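PDB 6KNL: UTP--glucose-1-phosphate uridylyltransferase from Acinetobacter baumannii, which catalyses the transfer of a uridylyl group from UTP to alpha-D-glucose 1-phosphate, giving UDP-alpha-D-glucose and diphosphate. Local coordinates for residues D131-D136 with L269-E274; Q140-R145 with Y249-Q254; M159-P164 with S205-Y210. The protein carries 1 engineered substitution. All coordinates share one frame; numbering follows the deposited sequence.

Contact 1. Residues D131-D136 with L269-E274. With URI (uridine), chain C.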
loop_
_atom_site.group_PDB
_atom_site.type_symbol
_atom_site.label_atom_id
_atom_site.label_comp_id
_atom_site.label_asym_id
_atom_site.label_seq_id
_atom_site.Cartn_x
_atom_site.Cartn_y
_atom_site.Cartn_z
ATOM N N ASP A 131 -5.000 11.238 7.157
ATOM C CA ASP A 131 -4.201 10.199 7.867
ATOM C C ASP A 131 -5.119 9.497 8.881
ATOM O O ASP A 131 -4.883 8.311 9.132
ATOM C CB ASP A 131 -2.857 10.698 8.426
ATOM C CG ASP A 131 -2.789 12.152 8.873
ATOM O OD1 ASP A 131 -3.474 12.998 8.248
ATOM O OD2 ASP A 131 -2.045 12.439 9.849
ATOM N N VAL A 132 -6.177 10.159 9.364
ATOM C CA VAL A 132 -7.182 9.570 10.306
ATOM C C VAL A 132 -8.323 8.908 9.525
ATOM O O VAL A 132 -8.936 9.596 8.702
ATOM C CB VAL A 132 -7.754 10.622 11.272
ATOM C CG1 VAL A 132 -8.691 9.985 12.299
ATOM C CG2 VAL A 132 -6.650 11.421 11.957
ATOM N N LEU A 133 -8.623 7.641 9.831
ATOM C CA LEU A 133 -9.818 6.899 9.352
ATOM C C LEU A 133 -10.893 6.883 10.443
ATOM O O LEU A 133 -10.533 6.747 11.606
ATOM C CB LEU A 133 -9.416 5.463 9.015
ATOM C CG LEU A 133 -8.497 5.259 7.811
ATOM C CD1 LEU A 133 -8.720 3.865 7.238
ATOM C CD2 LEU A 133 -8.717 6.308 6.730
ATOM N N VAL A 134 -12.168 6.965 10.057
ATOM C CA VAL A 134 -13.344 6.966 10.979
ATOM C C VAL A 134 -14.292 5.827 10.592
ATOM O O VAL A 134 -14.787 5.835 9.459
ATOM C CB VAL A 134 -14.073 8.321 10.941
ATOM C CG1 VAL A 134 -15.231 8.362 11.926
ATOM C CG2 VAL A 134 -13.120 9.482 11.184
ATOM N N LYS A 135 -14.552 4.901 11.514
ATOM C CA LYS A 135 -15.463 3.746 11.305
ATOM C C LYS A 135 -16.747 3.964 12.117
ATOM O O LYS A 135 -16.644 4.331 13.301
ATOM C CB LYS A 135 -14.758 2.455 11.724
ATOM C CG LYS A 135 -14.838 1.323 10.711
ATOM C CD LYS A 135 -14.348 -0.013 11.240
ATOM C CE LYS A 135 -15.359 -0.726 12.118
ATOM N NZ LYS A 135 -14.989 -0.703 13.556
ATOM N N ASP A 136 -17.908 3.717 11.509
ATOM C CA ASP A 136 -19.238 3.940 12.137
ATOM C C ASP A 136 -19.828 2.581 12.557
ATOM O O ASP A 136 -19.040 1.627 12.751
ATOM C CB ASP A 136 -20.109 4.774 11.190
ATOM C CG ASP A 136 -21.408 5.276 11.798
ATOM O OD1 ASP A 136 -22.373 4.491 11.840
ATOM O OD2 ASP A 136 -21.441 6.444 12.238
ATOM N N LEU A 269 -6.650 -4.739 10.413
ATOM C CA LEU A 269 -7.372 -5.786 11.184
ATOM C C LEU A 269 -8.864 -5.435 11.267
ATOM O O LEU A 269 -9.695 -6.286 10.870
ATOM C CB LEU A 269 -6.757 -5.915 12.579
ATOM C CG LEU A 269 -5.343 -6.497 12.617
ATOM C CD1 LEU A 269 -4.641 -6.119 13.912
ATOM C CD2 LEU A 269 -5.375 -8.007 12.443
ATOM N N HIS A 270 -9.218 -4.239 11.743
ATOM C CA HIS A 270 -10.643 -3.885 11.977
ATOM C C HIS A 270 -11.362 -3.786 10.628
ATOM O O HIS A 270 -12.446 -4.347 10.545
ATOM C CB HIS A 270 -10.801 -2.651 12.881
ATOM C CG HIS A 270 -10.535 -2.929 14.324
ATOM N ND1 HIS A 270 -11.555 -3.091 15.251
ATOM C CD2 HIS A 270 -9.378 -3.090 15.005
ATOM C CE1 HIS A 270 -11.026 -3.343 16.438
ATOM N NE2 HIS A 270 -9.696 -3.344 16.309
ATOM N N TYR A 271 -10.792 -3.149 9.597
ATOM C CA TYR A 271 -11.437 -3.067 8.253
ATOM C C TYR A 271 -11.465 -4.422 7.546
ATOM O O TYR A 271 -12.506 -4.739 6.941
ATOM C CB TYR A 271 -10.782 -2.041 7.334
ATOM C CG TYR A 271 -11.244 -0.646 7.642
ATOM C CD1 TYR A 271 -12.466 -0.171 7.204
ATOM C CD2 TYR A 271 -10.480 0.174 8.453
ATOM C CE1 TYR A 271 -12.889 1.110 7.526
ATOM C CE2 TYR A 271 -10.879 1.451 8.774
ATOM C CZ TYR A 271 -12.089 1.923 8.313
ATOM O OH TYR A 271 -12.444 3.191 8.671
ATOM N N GLY A 272 -10.360 -5.163 7.594
ATOM C CA GLY A 272 -10.269 -6.549 7.097
ATOM C C GLY A 272 -11.461 -7.384 7.536
ATOM O O GLY A 272 -12.160 -7.906 6.641
ATOM N N LEU A 273 -11.681 -7.494 8.856
ATOM C CA LEU A 273 -12.771 -8.293 9.499
ATOM C C LEU A 273 -14.141 -7.869 8.962
ATOM O O LEU A 273 -14.997 -8.740 8.800
ATOM C CB LEU A 273 -12.746 -8.095 11.021
ATOM C CG LEU A 273 -11.566 -8.712 11.772
ATOM C CD1 LEU A 273 -11.581 -10.227 11.643
ATOM N N GLU A 274 -14.333 -6.572 8.720
ATOM C CA GLU A 274 -15.656 -5.964 8.425
ATOM C C GLU A 274 -15.904 -5.987 6.916
ATOM O O GLU A 274 -17.050 -5.738 6.504
ATOM C CB GLU A 274 -15.704 -4.536 8.972
ATOM C CG GLU A 274 -17.028 -3.827 8.734
ATOM C CD GLU A 274 -17.464 -2.890 9.849
ATOM O OE1 GLU A 274 -18.337 -2.037 9.595
ATOM O OE2 GLU A 274 -16.942 -3.027 10.973
HETATM N N1 URI C . -0.540 18.735 5.961
HETATM C C2 URI C . 0.136 19.182 7.085
HETATM N N3 URI C . 0.933 20.279 6.898
HETATM C C4 URI C . 1.134 20.963 5.721
HETATM C C5 URI C . 0.396 20.445 4.597
HETATM C C6 URI C . -0.397 19.370 4.749
HETATM O O2 URI C . 0.045 18.645 8.179
HETATM O O4 URI C . 1.903 21.926 5.729
HETATM C "C1'" URI C . -1.409 17.552 6.139
HETATM C "C2'" URI C . -0.622 16.244 6.302
HETATM C "C3'" URI C . -1.606 15.426 7.154
HETATM C "C4'" URI C . -2.175 16.491 8.104
HETATM O "O2'" URI C . -0.320 15.615 5.072
HETATM O "O3'" URI C . -2.667 14.820 6.422
HETATM O "O4'" URI C . -2.153 17.728 7.330
HETATM C "C5'" URI C . -1.402 16.614 9.424
HETATM O "O5'" URI C . -1.607 17.853 10.092
#
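In the GT-A-type nucleotidyltransferase domain, Leu133 and Lys135, on strand 132-135 of a two-stranded antiparallel sheet, meet Tyr271 and Glu274 near the C-terminal end of helix 261-274. The strand and helix segments run 39° apart, with axes 11.0 Å from each other at closest approach. The Tyr271 ring reaches out between Lys135 and Leu133, which lie on opposite sides of its plane. Lys135 lays its aliphatic chain over one ring face as a CH-pi contact, CD standing 4.3 Å from the centroid of the Tyr271 ring and displaced toward the rim, while the two side chains run past each other in opposite directions. Leu133 meets the same ring obliquely through one methyl, with CD1 3.6 Å from Tyr271 CE2. Bent at chi3 (79°), the Lys135 chain brings CE, rather than the ammonium, closest to the carboxylate, 3.0 Å from Glu274 OE2; the salt bridge from Lys135 NZ to Glu274 OE2 is long, 4.0 Å. At the other end of the segment, Asp131, seen to bind UDP-glucose, accepts a hydrogen bond from the ribose of the bound uridine, O3' to Asp131 OD1 being 2.7 Å. Tyr38 also meets the Tyr271 ring. The strand thus joins a nucleotide-binding carboxylate to a mainly apolar helix contact, where the hydrocarbon part of Lys135 makes the closer packing and its charge probably adds only a loose attraction to Glu274.

Contact 2. Residues Q140-R145 with Y249-Q254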
loop_
_atom_site.group_PDB
_atom_site.type_symbol
_atom_site.label_atom_id
_atom_site.label_comp_id
_atom_site.label_asym_id
_atom_site.label_seq_id
_atom_site.Cartn_x
_atom_site.Cartn_y
_atom_site.Cartn_z
ATOM N N GLN A 140 -25.947 6.986 8.911
ATOM C CA GLN A 140 -25.514 8.405 9.110
ATOM C C GLN A 140 -24.244 8.431 9.976
ATOM O O GLN A 140 -24.321 8.122 11.194
ATOM C CB GLN A 140 -26.627 9.280 9.700
ATOM C CG GLN A 140 -26.590 10.719 9.185
ATOM C CD GLN A 140 -27.121 11.742 10.166
ATOM O OE1 GLN A 140 -27.616 11.405 11.240
ATOM N NE2 GLN A 140 -27.010 13.016 9.812
ATOM N N ASN A 141 -23.112 8.778 9.354
ATOM C CA ASN A 141 -21.766 8.758 9.991
ATOM C C ASN A 141 -21.585 10.012 10.862
ATOM O O ASN A 141 -22.434 10.936 10.779
ATOM C CB ASN A 141 -20.648 8.582 8.952
ATOM C CG ASN A 141 -20.545 9.680 7.909
ATOM O OD1 ASN A 141 -21.060 10.787 8.076
ATOM N ND2 ASN A 141 -19.857 9.387 6.818
ATOM N N ASP A 142 -20.501 10.040 11.642
ATOM C CA ASP A 142 -20.127 11.147 12.568
ATOM C C ASP A 142 -20.027 12.483 11.824
ATOM O O ASP A 142 -20.454 13.497 12.402
ATOM C CB ASP A 142 -18.822 10.842 13.303
ATOM C CG ASP A 142 -19.024 9.929 14.495
ATOM O OD1 ASP A 142 -19.820 10.299 15.386
ATOM O OD2 ASP A 142 -18.389 8.866 14.533
ATOM N N LEU A 143 -19.507 12.492 10.598
ATOM C CA LEU A 143 -19.340 13.754 9.828
ATOM C C LEU A 143 -20.717 14.292 9.405
ATOM O O LEU A 143 -20.891 15.520 9.470
ATOM C CB LEU A 143 -18.432 13.523 8.621
ATOM C CG LEU A 143 -18.164 14.755 7.756
ATOM C CD1 LEU A 143 -17.524 15.869 8.554
ATOM C CD2 LEU A 143 -17.284 14.402 6.566
ATOM N N SER A 144 -21.657 13.427 8.997
ATOM C CA SER A 144 -23.063 13.810 8.668
ATOM C C SER A 144 -23.692 14.539 9.858
ATOM O O SER A 144 -24.266 15.633 9.653
ATOM C CB SER A 144 -23.912 12.627 8.269
ATOM N N ARG A 145 -23.595 13.949 11.049
ATOM C CA ARG A 145 -24.262 14.471 12.272
ATOM C C ARG A 145 -23.683 15.846 12.597
ATOM O O ARG A 145 -24.455 16.802 12.804
ATOM C CB ARG A 145 -24.046 13.531 13.461
ATOM C CG ARG A 145 -24.828 12.232 13.378
ATOM C CD ARG A 145 -23.938 11.044 13.681
ATOM N NE ARG A 145 -24.666 9.787 13.743
ATOM C CZ ARG A 145 -25.320 9.344 14.807
ATOM N NH1 ARG A 145 -25.360 10.058 15.922
ATOM N NH2 ARG A 145 -25.940 8.181 14.745
ATOM N N TYR A 249 -17.990 18.435 19.025
ATOM C CA TYR A 249 -18.883 17.298 18.694
ATOM C C TYR A 249 -18.166 15.993 19.052
ATOM O O TYR A 249 -17.103 15.715 18.475
ATOM C CB TYR A 249 -19.269 17.291 17.212
ATOM C CG TYR A 249 -19.897 15.988 16.778
ATOM C CD1 TYR A 249 -21.236 15.725 17.005
ATOM C CD2 TYR A 249 -19.134 14.984 16.207
ATOM C CE1 TYR A 249 -21.808 14.515 16.638
ATOM C CE2 TYR A 249 -19.681 13.763 15.861
ATOM C CZ TYR A 249 -21.025 13.527 16.071
ATOM O OH TYR A 249 -21.561 12.324 15.711
ATOM N N ARG A 250 -18.749 15.216 19.961
ATOM C CA ARG A 250 -18.183 13.930 20.428
ATOM C C ARG A 250 -18.693 12.811 19.522
ATOM O O ARG A 250 -19.917 12.596 19.455
ATOM C CB ARG A 250 -18.559 13.665 21.890
ATOM C CG ARG A 250 -18.130 12.302 22.414
ATOM C CD ARG A 250 -18.124 12.251 23.930
ATOM N NE ARG A 250 -17.729 10.931 24.417
ATOM C CZ ARG A 250 -18.226 10.325 25.494
ATOM N NH1 ARG A 250 -19.163 10.912 26.221
ATOM N NH2 ARG A 250 -17.792 9.119 25.830
ATOM N N MET A 251 -17.772 12.088 18.895
ATOM C CA MET A 251 -18.123 11.065 17.887
ATOM C C MET A 251 -18.661 9.803 18.573
ATOM O O MET A 251 -18.326 9.552 19.758
ATOM C CB MET A 251 -16.919 10.735 17.003
ATOM C CG MET A 251 -15.758 10.106 17.733
ATOM S SD MET A 251 -14.315 10.123 16.663
ATOM C CE MET A 251 -14.649 8.701 15.629
ATOM N N GLN A 252 -19.480 9.069 17.817
ATOM C CA GLN A 252 -20.179 7.812 18.198
ATOM C C GLN A 252 -19.326 6.618 17.737
ATOM O O GLN A 252 -19.334 5.576 18.423
ATOM C CB GLN A 252 -21.603 7.876 17.627
ATOM C CG GLN A 252 -22.210 6.543 17.205
ATOM C CD GLN A 252 -22.030 6.251 15.733
ATOM O OE1 GLN A 252 -22.224 7.120 14.882
ATOM N NE2 GLN A 252 -21.667 5.013 15.424
ATOM N N GLY A 253 -18.590 6.783 16.629
ATOM C CA GLY A 253 -17.707 5.753 16.045
ATOM C C GLY A 253 -16.300 5.817 16.619
ATOM O O GLY A 253 -16.120 6.445 17.663
ATOM N N GLN A 254 -15.332 5.231 15.911
ATOM C CA GLN A 254 -13.960 4.928 16.395
ATOM C C GLN A 254 -12.954 5.367 15.327
ATOM O O GLN A 254 -13.276 5.183 14.145
ATOM C CB GLN A 254 -13.915 3.431 16.702
ATOM C CG GLN A 254 -12.520 2.820 16.803
ATOM C CD GLN A 254 -12.616 1.338 17.082
ATOM O OE1 GLN A 254 -11.938 0.806 17.969
ATOM N NE2 GLN A 254 -13.494 0.669 16.339
#
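Asp142 turns CG opposite its carbonyl carbon (chi1 -81°), and Tyr249 swings its ring to the far side of CB from its backbone N (chi1 166°); together these torsions bring the carboxylate from the first turn of helix 142-153 to the phenol at the end of strand 246-250. The two side chains cross at about a right angle. Tyr249 OH donates to the anti lone pair of Asp142 OD1 at 2.7 Å, and Asp142 OD1 lies at the edge of the Tyr249 ring, near its plane. The same OD1 accepts Gln252 N, also at 2.7 Å, on its syn side and almost straight (168°). Asp142 OD2 uses its syn lone pair for the next amide, Gly253 N, at 3.0 Å. Met251 packs against the carboxylate, its CB 3.3 Å from Asp142 OD1. One helical turn on, Arg145 passes its aliphatic part beside the phenol, with CD 3.4 Å from Tyr249 OH, and its NE donates to Gln140 O at 3.1 Å within the guanidinium plane. At the N-cap, Asn141 OD1 takes Ser144 N at 2.9 Å. Three donors therefore grip one buried carboxylate, fixing its rotation and pinning the loop after strand 246-250 to the start of the helix. Two successive backbone N-H groups, the phenol and the nearby helix N-terminus would all be expected to stabilise the negative charge of Asp142.

Contact 3. Residues M159-P164 with S205-Y210; sequences MVEAVP and SVVGRY
Glu161 O is gripped twice by Ser205, whose N (2.7 Å) and OG (3.1 Å) reach this oxygen from opposite faces of its carbonyl plane. The two residues form an antiparallel hydrogen-bonded pair where strand 156-162 meets strand 204-207 in the mixed sheet of the GT-A-type fold. Ser205 OG sits between its backbone N and carbonyl carbon (chi1 78°), which turns the hydroxyl back toward the neighbouring strand. Val160 and Val206 follow as a non-hydrogen-bonded pair, their side chains on the face opposite those of Glu161 and Ser205. Beyond them Val207 N donates to Met159 O at 3.2 Å, tilted out of the carbonyl plane. The chain then turns a corner at Gly208, whose backbone has a positive phi (106°). Strand 209-212 takes over the pairing from there, and Met159 N donates to Arg209 O at 3.0 Å, nearly straight (167°). One strand thus pairs with both sides of the corner. Val207 leans CG2 against the chain opposite, 3.7 Å from Glu161 CB, while the carboxylate of Glu161 goes to Thr255. The guanidinium of Arg209 turns away to form a salt bridge with Glu42 of helix 35-45, and Arg209 NH1 donates to Gly208 O at 2.8 Å, a bond that closes back on the corner. Val206, seen to bind UDP-glucose, is also joined by a backbone hydrogen bond to Gly172, another residue of that site. Met159 lies alongside Arg209 and points the same way, its chain bent at chi3 so that methyl CE rests 3.5 Å from Arg209 CB.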
loop_
_atom_site.group_PDB
_atom_site.type_symbol
_atom_site.label_atom_id
_atom_site.label_comp_id
_atom_site.label_asym_id
_atom_site.label_seq_id
_atom_site.Cartn_x
_atom_site.Cartn_y
_atom_site.Cartn_z
ATOM N N MET A 159 -14.557 17.843 15.760
ATOM C CA MET A 159 -14.815 16.440 16.152
ATOM C C MET A 159 -13.793 16.057 17.221
ATOM O O MET A 159 -12.589 16.395 17.039
ATOM C CB MET A 159 -14.735 15.466 14.975
ATOM C CG MET A 159 -15.223 14.064 15.344
ATOM S SD MET A 159 -15.365 12.934 13.964
ATOM C CE MET A 159 -16.482 13.874 12.921
ATOM N N VAL A 160 -14.275 15.384 18.271
ATOM C CA VAL A 160 -13.455 14.957 19.438
ATOM C C VAL A 160 -13.836 13.530 19.839
ATOM O O VAL A 160 -14.930 13.064 19.494
ATOM C CB VAL A 160 -13.583 15.926 20.627
ATOM C CG1 VAL A 160 -13.288 17.362 20.222
ATOM C CG2 VAL A 160 -14.942 15.824 21.303
ATOM N N GLU A 161 -12.928 12.884 20.554
ATOM C CA GLU A 161 -12.983 11.449 20.925
ATOM C C GLU A 161 -12.472 11.319 22.355
ATOM O O GLU A 161 -11.375 11.845 22.629
ATOM C CB GLU A 161 -12.104 10.635 19.981
ATOM C CG GLU A 161 -12.191 9.140 20.179
ATOM C CD GLU A 161 -11.534 8.384 19.039
ATOM O OE1 GLU A 161 -12.097 7.343 18.609
ATOM O OE2 GLU A 161 -10.478 8.860 18.557
ATOM N N ALA A 162 -13.244 10.686 23.234
ATOM C CA ALA A 162 -12.818 10.425 24.625
ATOM C C ALA A 162 -11.581 9.520 24.572
ATOM O O ALA A 162 -11.601 8.554 23.788
ATOM C CB ALA A 162 -13.958 9.814 25.404
ATOM N N VAL A 163 -10.522 9.859 25.310
ATOM C CA VAL A 163 -9.301 9.003 25.452
ATOM C C VAL A 163 -9.071 8.696 26.930
ATOM O O VAL A 163 -9.527 9.430 27.809
ATOM C CB VAL A 163 -8.041 9.631 24.818
ATOM C CG1 VAL A 163 -8.138 9.706 23.302
ATOM C CG2 VAL A 163 -7.694 10.994 25.408
ATOM N N PRO A 164 -8.352 7.595 27.248
ATOM C CA PRO A 164 -8.042 7.256 28.641
ATOM C C PRO A 164 -7.225 8.328 29.387
ATOM O O PRO A 164 -6.362 8.949 28.782
ATOM C CB PRO A 164 -7.267 5.931 28.517
ATOM C CG PRO A 164 -7.733 5.358 27.194
ATOM C CD PRO A 164 -7.875 6.573 26.302
ATOM N N SER A 205 -10.154 14.226 22.928
ATOM C CA SER A 205 -9.073 14.501 21.943
ATOM C C SER A 205 -9.650 15.120 20.668
ATOM O O SER A 205 -10.708 14.687 20.214
ATOM C CB SER A 205 -8.318 13.244 21.593
ATOM O OG SER A 205 -9.057 12.449 20.667
ATOM N N VAL A 206 -8.924 16.063 20.087
ATOM C CA VAL A 206 -9.193 16.572 18.716
ATOM C C VAL A 206 -8.809 15.456 17.746
ATOM O O VAL A 206 -7.748 14.845 17.950
ATOM C CB VAL A 206 -8.412 17.868 18.461
ATOM C CG1 VAL A 206 -8.607 18.375 17.040
ATOM C CG2 VAL A 206 -8.778 18.929 19.491
ATOM N N VAL A 207 -9.654 15.191 16.751
ATOM C CA VAL A 207 -9.596 13.956 15.918
ATOM C C VAL A 207 -8.997 14.290 14.553
ATOM O O VAL A 207 -8.227 13.451 14.037
ATOM C CB VAL A 207 -10.986 13.316 15.770
ATOM C CG1 VAL A 207 -10.969 12.211 14.737
ATOM C CG2 VAL A 207 -11.509 12.795 17.093
ATOM N N GLY A 208 -9.337 15.454 13.999
ATOM C CA GLY A 208 -9.005 15.822 12.607
ATOM C C GLY A 208 -10.225 15.760 11.696
ATOM O O GLY A 208 -10.116 15.276 10.550
ATOM N N ARG A 209 -11.354 16.254 12.186
ATOM C CA ARG A 209 -12.589 16.472 11.398
ATOM C C ARG A 209 -13.150 17.823 11.835
ATOM O O ARG A 209 -13.396 18.000 13.019
ATOM C CB ARG A 209 -13.573 15.316 11.620
ATOM C CG ARG A 209 -13.107 13.964 11.084
ATOM C CD ARG A 209 -13.267 13.826 9.581
ATOM N NE ARG A 209 -12.827 12.513 9.125
ATOM C CZ ARG A 209 -11.565 12.179 8.848
ATOM N NH1 ARG A 209 -10.588 13.067 8.962
ATOM N NH2 ARG A 209 -11.285 10.952 8.448
ATOM N N TYR A 210 -13.290 18.773 10.923
ATOM C CA TYR A 210 -13.789 20.127 11.271
ATOM C C TYR A 210 -14.929 20.490 10.322
ATOM O O TYR A 210 -14.974 19.954 9.219
ATOM C CB TYR A 210 -12.649 21.150 11.241
ATOM C CG TYR A 210 -11.392 20.749 11.981
ATOM C CD1 TYR A 210 -10.519 19.804 11.461
ATOM C CD2 TYR A 210 -11.041 21.345 13.181
ATOM C CE1 TYR A 210 -9.354 19.448 12.123
ATOM C CE2 TYR A 210 -9.870 21.012 13.848
ATOM C CZ TYR A 210 -9.020 20.058 13.319
ATOM O OH TYR A 210 -7.869 19.718 13.981
#

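The three contacts lie within one nucleotidyltransferase domain and are nested along the chain: contact 3 falls inside the loop closed by contact 2, which lies inside that of contact 1. Contacts 2 and 3 are closest, with centres about 10 Å apart, and share the mixed sheet, where strands 156-162 and 246-250 run parallel side by side. Contact 1 is about 14 Å from contact 2 and 16 Å from contact 3, between centres. Its strand 132-135 leads to helix 142-153, pairs through Lys135 with Gln254, and offers Val132 O to Arg209. Segments carrying Asp131 and Val206, both seen to bind UDP-glucose, thus meet through Arg209 and the packing of Val132 against Val207, although their strands lie in different sheets.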